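Long-range contact in glycogen synthase (Cyanobacterium sp. CLg1, PDB 6GNF), which is a bacterial member of the starch and glycogen synthase family, here holding adenosine-5'-diphosphate and a glycan: residues A[172-182]-A[257-265]. Residues are numbered along the deposited sequence; the frame is centred on the assembly and turned at random.
With GLC (alpha-D-glucopyranose), chain D.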
loop_
_atom_site.group_PDB
_atom_site.type_symbol
_atom_site.label_atom_id
_atom_site.label_comp_id
_atom_site.label_asym_id
_atom_site.label_seq_id
_atom_site.Cartn_x
_atom_site.Cartn_y
_atom_site.Cartn_z
ATOM N N TRP A 172 9.925 3.281 -2.829
ATOM C CA TRP A 172 11.239 3.198 -3.445
ATOM C C TRP A 172 11.262 3.645 -4.907
ATOM O O TRP A 172 12.286 4.129 -5.377
ATOM C CB TRP A 172 11.820 1.791 -3.306
ATOM C CG TRP A 172 11.149 0.763 -4.144
ATOM C CD1 TRP A 172 10.125 -0.057 -3.768
ATOM C CD2 TRP A 172 11.454 0.425 -5.501
ATOM N NE1 TRP A 172 9.764 -0.879 -4.812
ATOM C CE2 TRP A 172 10.570 -0.604 -5.886
ATOM C CE3 TRP A 172 12.385 0.892 -6.428
ATOM C CZ2 TRP A 172 10.600 -1.177 -7.154
ATOM C CZ3 TRP A 172 12.406 0.327 -7.690
ATOM C CH2 TRP A 172 11.520 -0.697 -8.042
ATOM N N HIS A 173 10.143 3.492 -5.613
ATOM C CA HIS A 173 10.090 3.772 -7.059
ATOM C C HIS A 173 10.475 5.203 -7.397
ATOM O O HIS A 173 11.001 5.474 -8.480
ATOM C CB HIS A 173 8.691 3.526 -7.634
ATOM C CG HIS A 173 8.051 2.260 -7.163
ATOM N ND1 HIS A 173 7.179 2.224 -6.094
ATOM C CD2 HIS A 173 8.152 0.987 -7.618
ATOM C CE1 HIS A 173 6.781 0.979 -5.904
ATOM N NE2 HIS A 173 7.358 0.209 -6.813
ATOM N N THR A 174 10.146 6.117 -6.492
ATOM C CA THR A 174 10.372 7.537 -6.692
ATOM C C THR A 174 11.470 8.083 -5.776
ATOM O O THR A 174 11.621 9.304 -5.634
ATOM C CB THR A 174 9.082 8.318 -6.406
ATOM O OG1 THR A 174 8.725 8.147 -5.023
ATOM C CG2 THR A 174 7.962 7.830 -7.311
ATOM N N SER A 175 12.247 7.199 -5.156
ATOM C CA SER A 175 13.183 7.623 -4.117
ATOM C C SER A 175 14.458 8.284 -4.646
ATOM O O SER A 175 15.232 8.785 -3.851
ATOM C CB SER A 175 13.525 6.458 -3.178
ATOM O OG SER A 175 14.165 5.415 -3.879
ATOM N N LEU A 176 14.682 8.267 -5.961
ATOM C CA LEU A 176 15.801 9.009 -6.561
ATOM C C LEU A 176 15.454 10.473 -6.876
ATOM O O LEU A 176 16.329 11.273 -7.185
ATOM C CB LEU A 176 16.284 8.342 -7.846
ATOM C CG LEU A 176 16.816 6.916 -7.766
ATOM C CD1 LEU A 176 17.109 6.435 -9.179
ATOM C CD2 LEU A 176 18.057 6.813 -6.907
ATOM N N LEU A 177 14.184 10.838 -6.801
ATOM C CA LEU A 177 13.775 12.209 -7.127
ATOM C C LEU A 177 14.553 13.298 -6.356
ATOM O O LEU A 177 14.896 14.336 -6.925
ATOM C CB LEU A 177 12.265 12.380 -6.933
ATOM C CG LEU A 177 11.688 13.755 -7.275
ATOM C CD1 LEU A 177 10.283 13.623 -7.850
ATOM C CD2 LEU A 177 11.683 14.674 -6.058
ATOM N N PRO A 178 14.814 13.083 -5.056
ATOM C CA PRO A 178 15.608 14.071 -4.321
ATOM C C PRO A 178 17.027 14.241 -4.859
ATOM O O PRO A 178 17.567 15.346 -4.816
ATOM C CB PRO A 178 15.639 13.514 -2.899
ATOM C CG PRO A 178 14.423 12.666 -2.797
ATOM C CD PRO A 178 14.263 12.054 -4.157
ATOM N N LEU A 179 17.606 13.173 -5.397
ATOM C CA LEU A 179 18.942 13.253 -5.973
ATOM C C LEU A 179 18.902 14.044 -7.273
ATOM O O LEU A 179 19.752 14.908 -7.503
ATOM C CB LEU A 179 19.544 11.864 -6.214
ATOM C CG LEU A 179 20.034 11.126 -4.963
ATOM C CD1 LEU A 179 18.884 10.684 -4.078
ATOM C CD2 LEU A 179 20.878 9.923 -5.343
ATOM N N TYR A 180 17.931 13.745 -8.133
ATOM C CA TYR A 180 17.781 14.474 -9.388
ATOM C C TYR A 180 17.436 15.945 -9.150
ATOM O O TYR A 180 17.935 16.818 -9.862
ATOM C CB TYR A 180 16.720 13.836 -10.280
ATOM C CG TYR A 180 17.115 12.490 -10.834
ATOM C CD1 TYR A 180 18.261 12.343 -11.601
ATOM C CD2 TYR A 180 16.337 11.363 -10.606
ATOM C CE1 TYR A 180 18.630 11.108 -12.118
ATOM C CE2 TYR A 180 16.696 10.124 -11.117
ATOM C CZ TYR A 180 17.842 9.997 -11.868
ATOM O OH TYR A 180 18.198 8.767 -12.377
ATOM N N LEU A 181 16.607 16.213 -8.144
ATOM C CA LEU A 181 16.277 17.587 -7.760
ATOM C C LEU A 181 17.544 18.389 -7.488
ATOM O O LEU A 181 17.693 19.520 -7.952
ATOM C CB LEU A 181 15.398 17.604 -6.506
ATOM C CG LEU A 181 15.068 18.978 -5.930
ATOM C CD1 LEU A 181 14.335 19.831 -6.955
ATOM C CD2 LEU A 181 14.248 18.856 -4.663
ATOM N N LYS A 182 18.436 17.818 -6.691
ATOM C CA LYS A 182 19.707 18.473 -6.380
ATOM C C LYS A 182 20.609 18.609 -7.587
ATOM O O LYS A 182 21.180 19.673 -7.824
ATOM C CB LYS A 182 20.457 17.703 -5.306
ATOM C CG LYS A 182 19.800 17.847 -3.964
ATOM C CD LYS A 182 20.494 17.027 -2.906
ATOM C CE LYS A 182 19.783 17.235 -1.588
ATOM N NZ LYS A 182 20.414 16.413 -0.542
ATOM N N TRP A 257 18.121 2.265 -3.548
ATOM C CA TRP A 257 17.526 3.557 -3.870
ATOM C C TRP A 257 16.887 4.213 -2.657
ATOM O O TRP A 257 17.023 5.418 -2.448
ATOM C CB TRP A 257 16.445 3.399 -4.938
ATOM C CG TRP A 257 16.912 3.139 -6.329
ATOM C CD1 TRP A 257 18.148 2.744 -6.733
ATOM C CD2 TRP A 257 16.113 3.237 -7.510
ATOM N NE1 TRP A 257 18.175 2.606 -8.106
ATOM C CE2 TRP A 257 16.930 2.896 -8.600
ATOM C CE3 TRP A 257 14.779 3.578 -7.747
ATOM C CZ2 TRP A 257 16.461 2.895 -9.910
ATOM C CZ3 TRP A 257 14.312 3.570 -9.057
ATOM C CH2 TRP A 257 15.154 3.238 -10.119
ATOM N N LEU A 258 16.171 3.425 -1.860
ATOM C CA LEU A 258 15.431 3.970 -0.731
ATOM C C LEU A 258 16.375 4.569 0.296
ATOM O O LEU A 258 16.052 5.570 0.919
ATOM C CB LEU A 258 14.582 2.892 -0.063
ATOM C CG LEU A 258 13.653 3.382 1.048
ATOM C CD1 LEU A 258 12.679 4.413 0.515
ATOM C CD2 LEU A 258 12.898 2.205 1.633
ATOM N N LYS A 259 17.509 3.907 0.504
ATOM C CA LYS A 259 18.566 4.435 1.365
ATOM C C LYS A 259 18.996 5.818 0.893
ATOM O O LYS A 259 19.022 6.752 1.683
ATOM C CB LYS A 259 19.764 3.495 1.373
ATOM C CG LYS A 259 20.975 4.019 2.137
ATOM C CD LYS A 259 21.991 2.911 2.362
ATOM C CE LYS A 259 23.313 3.436 2.903
ATOM N NZ LYS A 259 24.069 4.228 1.895
ATOM N N ALA A 260 19.313 5.937 -0.396
ATOM C CA ALA A 260 19.709 7.219 -0.973
ATOM C C ALA A 260 18.611 8.265 -0.816
ATOM O O ALA A 260 18.892 9.432 -0.560
ATOM C CB ALA A 260 20.074 7.056 -2.445
ATOM N N GLY A 261 17.360 7.844 -0.983
ATOM C CA GLY A 261 16.214 8.726 -0.799
ATOM C C GLY A 261 16.105 9.239 0.624
ATOM O O GLY A 261 15.844 10.431 0.857
ATOM N N PHE A 262 16.277 8.348 1.595
ATOM C CA PHE A 262 16.287 8.764 3.000
ATOM C C PHE A 262 17.381 9.778 3.274
ATOM O O PHE A 262 17.165 10.748 3.998
ATOM C CB PHE A 262 16.484 7.577 3.951
ATOM C CG PHE A 262 15.239 6.781 4.220
ATOM C CD1 PHE A 262 13.972 7.360 4.164
ATOM C CD2 PHE A 262 15.335 5.447 4.557
ATOM C CE1 PHE A 262 12.834 6.610 4.422
ATOM C CE2 PHE A 262 14.208 4.695 4.826
ATOM C CZ PHE A 262 12.954 5.277 4.758
ATOM N N LEU A 263 18.558 9.545 2.704
ATOM C CA LEU A 263 19.713 10.390 2.980
ATOM C C LEU A 263 19.657 11.739 2.275
ATOM O O LEU A 263 20.409 12.639 2.622
ATOM C CB LEU A 263 21.012 9.666 2.601
ATOM C CG LEU A 263 21.368 8.452 3.467
ATOM C CD1 LEU A 263 22.550 7.692 2.880
ATOM C CD2 LEU A 263 21.661 8.869 4.898
ATOM N N ASN A 264 18.785 11.893 1.282
ATOM C CA ASN A 264 18.747 13.121 0.503
ATOM C C ASN A 264 17.466 13.932 0.633
ATOM O O ASN A 264 17.440 15.084 0.197
ATOM C CB ASN A 264 19.035 12.814 -0.972
ATOM C CG ASN A 264 20.513 12.614 -1.241
ATOM O OD1 ASN A 264 21.240 13.572 -1.478
ATOM N ND2 ASN A 264 20.972 11.371 -1.189
ATOM N N CYS A 265 16.434 13.375 1.257
ATOM C CA CYS A 265 15.178 14.104 1.394
ATOM C C CYS A 265 15.295 15.124 2.514
ATOM O O CYS A 265 16.225 15.075 3.316
ATOM C CB CYS A 265 14.008 13.152 1.669
ATOM S SG CYS A 265 14.066 12.354 3.295
HETATM C C1 GLC D . 6.390 -5.084 -6.338
HETATM C C2 GLC D . 6.803 -3.615 -6.156
HETATM C C3 GLC D . 6.272 -3.095 -4.823
HETATM C C4 GLC D . 4.760 -3.294 -4.753
HETATM C C5 GLC D . 4.455 -4.790 -4.910
HETATM C C6 GLC D . 2.966 -5.144 -4.781
HETATM O O2 GLC D . 8.228 -3.473 -6.170
HETATM O O3 GLC D . 6.600 -1.720 -4.630
HETATM O O4 GLC D . 4.308 -2.779 -3.495
HETATM O O5 GLC D . 4.968 -5.232 -6.178
HETATM O O6 GLC D . 2.168 -4.517 -5.798
#
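The carbonyl oxygen of Trp172 is gripped from one face of its plane by Ser175, through OG (2.7 Å) and the backbone N, while CE3 of Trp257 reaches it edge-on. That hydroxyl sits between backbone N and carbonyl carbon (chi1 62°), which turns it back to Trp172 and wedges it against the first turn of helix 257-264. The Trp257 indole is met over one face and at its edge. Leu176 lays CD1 over the centre of its six-membered ring, a CH-pi contact 3.5 Å from the centroid, while Trp172 meets its rim obliquely, CE3 to CE3 at 3.8 Å. Gly261 then lets the backbones close in, its CA 3.2 Å from Ser175 O. Farther along, extended Lys182 donates NZ to Asn264 OD1 (3.1 Å) and, weakly, to Asn264 O, and CD1 of Leu179 packs on the Asn264 amide. ND2 of that amide is held by Ala260 O, nearly straight at 169°, and by Asp226. Helix 257-264 is thereby joined to helix 177-186 and the turn leading into it, in the N-terminal Rossmann-like domain. Trp172 NE1 makes a long, bent hydrogen bond (140°) to glucose O3, so one indole both packs on Trp257 and touches the bound sugar; Ser175 probably steadies the backbone there.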